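Local coordinates for protein dual oxidase maturation factor 1 (Mus musculus, PDB 6WXU) that may be required for the maturation of functional dual oxidase 1 and its transport from the endoplasmic reticulum to the plasma membrane, at residues B[245-249]-B[250-254]. Residues are numbered along the deposited sequence; the frame is centred on the assembly and turned at random.
Sequences THHGP and AFWIT
Pro249 O accepts a hydrogen bond from Ile253 N at 2.9 Å, closing the first turn of a helix that begins as strand 245-247 ends; Gly248 sits at the N-cap, and Pro249 fills the first helical position, where a missing N-H sacrifices no hydrogen bond within the helix. One residue on, Ala250 O takes two donors, Thr254 N and Thr254 OG1, which arrive from opposite faces of its carbonyl plane, the hydroxyl at 3.0 Å from Ala250 O. The turn lies where the predicted extracellular sheet gives way to the predicted transmembrane part of helix 249-273: His246 pairs through its backbone with Val78 of the neighbouring strand, while Ala250 and Ile253 pack on helix 50-72. Across the turn, His247 lays its imidazole face to face on the Phe251 ring, centroids 4.2 Å apart and planes 11° from parallel. With CG anti to its own backbone N (chi1 -167°), the Phe251 ring stands out from the helix, where the imidazole meets it. Trp252 completes an aromatic cluster through an offset edge-to-face contact, the His247 edge toward the face of its six-membered ring, planes at 89°. An alanine in place of Phe251 would strip the imidazole of its stacking partner and would probably let His247 turn more freely, besides losing the contact with Leu221 of helix 203-224.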
ATOM      1  N   THR B 245     -10.278 -31.735   8.410  1.00 48.87           N
ATOM      2  CA  THR B 245     -11.466 -31.016   7.982  1.00 48.87           C
ATOM      3  C   THR B 245     -12.475 -31.986   7.389  1.00 48.87           C
ATOM      4  O   THR B 245     -12.109 -32.900   6.647  1.00 48.87           O
ATOM      5  CB  THR B 245     -11.122 -29.941   6.953  1.00 48.87           C
ATOM      6  OG1 THR B 245     -10.672 -30.568   5.749  1.00 48.87           O
ATOM      7  CG2 THR B 245     -10.034 -29.037   7.479  1.00 48.87           C
ATOM      8  N   HIS B 246     -13.746 -31.782   7.727  1.00 48.77           N
ATOM      9  CA  HIS B 246     -14.832 -32.570   7.162  1.00 48.77           C
ATOM     10  C   HIS B 246     -15.911 -31.642   6.625  1.00 48.77           C
ATOM     11  O   HIS B 246     -15.715 -30.427   6.575  1.00 48.77           O
ATOM     12  CB  HIS B 246     -15.401 -33.522   8.207  1.00 48.77           C
ATOM     13  CG  HIS B 246     -15.655 -32.876   9.531  1.00 48.77           C
ATOM     14  ND1 HIS B 246     -14.953 -33.208  10.667  1.00 48.77           N
ATOM     15  CD2 HIS B 246     -16.532 -31.912   9.899  1.00 48.77           C
ATOM     16  CE1 HIS B 246     -15.388 -32.479  11.680  1.00 48.77           C
ATOM     17  NE2 HIS B 246     -16.346 -31.685  11.240  1.00 48.77           N
ATOM     18  N   HIS B 247     -17.051 -32.194   6.225  1.00 49.39           N
ATOM     19  CA  HIS B 247     -18.104 -31.395   5.617  1.00 49.39           C
ATOM     20  C   HIS B 247     -18.861 -30.613   6.676  1.00 49.39           C
ATOM     21  O   HIS B 247     -19.331 -31.183   7.663  1.00 49.39           O
ATOM     22  CB  HIS B 247     -19.061 -32.287   4.836  1.00 49.39           C
ATOM     23  CG  HIS B 247     -18.504 -32.772   3.538  1.00 49.39           C
ATOM     24  ND1 HIS B 247     -18.543 -34.094   3.159  1.00 49.39           N
ATOM     25  CD2 HIS B 247     -17.894 -32.108   2.529  1.00 49.39           C
ATOM     26  CE1 HIS B 247     -17.979 -34.226   1.973  1.00 49.39           C
ATOM     27  NE2 HIS B 247     -17.578 -33.035   1.568  1.00 49.39           N
ATOM     28  N   GLY B 248     -18.996 -29.310   6.459  1.00 47.33           N
ATOM     29  CA  GLY B 248     -19.605 -28.441   7.432  1.00 47.33           C
ATOM     30  C   GLY B 248     -21.114 -28.437   7.360  1.00 47.33           C
ATOM     31  O   GLY B 248     -21.728 -29.243   6.660  1.00 47.33           O
ATOM     32  N   PRO B 249     -21.745 -27.526   8.102  1.00 46.73           N
ATOM     33  CA  PRO B 249     -23.210 -27.463   8.080  1.00 46.73           C
ATOM     34  C   PRO B 249     -23.783 -26.935   6.779  1.00 46.73           C
ATOM     35  O   PRO B 249     -24.885 -27.348   6.403  1.00 46.73           O
ATOM     36  CB  PRO B 249     -23.536 -26.531   9.253  1.00 46.73           C
ATOM     37  CG  PRO B 249     -22.337 -26.578  10.118  1.00 46.73           C
ATOM     38  CD  PRO B 249     -21.184 -26.708   9.182  1.00 46.73           C
ATOM     39  N   ALA B 250     -23.090 -26.034   6.082  1.00 46.11           N
ATOM     40  CA  ALA B 250     -23.652 -25.488   4.851  1.00 46.11           C
ATOM     41  C   ALA B 250     -23.807 -26.561   3.788  1.00 46.11           C
ATOM     42  O   ALA B 250     -24.753 -26.518   2.993  1.00 46.11           O
ATOM     43  CB  ALA B 250     -22.786 -24.345   4.334  1.00 46.11           C
ATOM     44  N   PHE B 251     -22.909 -27.542   3.775  1.00 48.46           N
ATOM     45  CA  PHE B 251     -23.015 -28.645   2.830  1.00 48.46           C
ATOM     46  C   PHE B 251     -24.315 -29.415   3.032  1.00 48.46           C
ATOM     47  O   PHE B 251     -25.099 -29.599   2.093  1.00 48.46           O
ATOM     48  CB  PHE B 251     -21.804 -29.560   2.990  1.00 48.46           C
ATOM     49  CG  PHE B 251     -21.638 -30.555   1.887  1.00 48.46           C
ATOM     50  CD1 PHE B 251     -20.919 -30.235   0.754  1.00 48.46           C
ATOM     51  CD2 PHE B 251     -22.185 -31.816   1.992  1.00 48.46           C
ATOM     52  CE1 PHE B 251     -20.761 -31.150  -0.256  1.00 48.46           C
ATOM     53  CE2 PHE B 251     -22.028 -32.734   0.986  1.00 48.46           C
ATOM     54  CZ  PHE B 251     -21.316 -32.400  -0.140  1.00 48.46           C
ATOM     55  N   TRP B 252     -24.571 -29.857   4.262  1.00 50.69           N
ATOM     56  CA  TRP B 252     -25.756 -30.663   4.520  1.00 50.69           C
ATOM     57  C   TRP B 252     -27.033 -29.841   4.441  1.00 50.69           C
ATOM     58  O   TRP B 252     -28.086 -30.370   4.078  1.00 50.69           O
ATOM     59  CB  TRP B 252     -25.640 -31.333   5.883  1.00 50.69           C
ATOM     60  CG  TRP B 252     -24.393 -32.129   6.044  1.00 50.69           C
ATOM     61  CD1 TRP B 252     -23.353 -31.852   6.872  1.00 50.69           C
ATOM     62  CD2 TRP B 252     -24.048 -33.330   5.352  1.00 50.69           C
ATOM     63  NE1 TRP B 252     -22.381 -32.810   6.746  1.00 50.69           N
ATOM     64  CE2 TRP B 252     -22.785 -33.730   5.817  1.00 50.69           C
ATOM     65  CE3 TRP B 252     -24.686 -34.109   4.386  1.00 50.69           C
ATOM     66  CZ2 TRP B 252     -22.150 -34.870   5.351  1.00 50.69           C
ATOM     67  CZ3 TRP B 252     -24.054 -35.239   3.925  1.00 50.69           C
ATOM     68  CH2 TRP B 252     -22.799 -35.610   4.406  1.00 50.69           C
ATOM     69  N   ILE B 253     -26.965 -28.552   4.769  1.00 51.32           N
ATOM     70  CA  ILE B 253     -28.131 -27.692   4.622  1.00 51.32           C
ATOM     71  C   ILE B 253     -28.520 -27.570   3.155  1.00 51.32           C
ATOM     72  O   ILE B 253     -29.704 -27.664   2.802  1.00 51.32           O
ATOM     73  CB  ILE B 253     -27.858 -26.319   5.254  1.00 51.32           C
ATOM     74  CG1 ILE B 253     -27.924 -26.417   6.776  1.00 51.32           C
ATOM     75  CG2 ILE B 253     -28.840 -25.307   4.754  1.00 51.32           C
ATOM     76  CD1 ILE B 253     -29.265 -26.865   7.290  1.00 51.32           C
ATOM     77  N   THR B 254     -27.536 -27.360   2.277  1.00 52.22           N
ATOM     78  CA  THR B 254     -27.825 -27.296   0.849  1.00 52.22           C
ATOM     79  C   THR B 254     -28.382 -28.617   0.342  1.00 52.22           C
ATOM     80  O   THR B 254     -29.316 -28.635  -0.466  1.00 52.22           O
ATOM     81  CB  THR B 254     -26.567 -26.913   0.077  1.00 52.22           C
ATOM     82  OG1 THR B 254     -26.115 -25.630   0.518  1.00 52.22           O
ATOM     83  CG2 THR B 254     -26.853 -26.851  -1.404  1.00 52.22           C
TER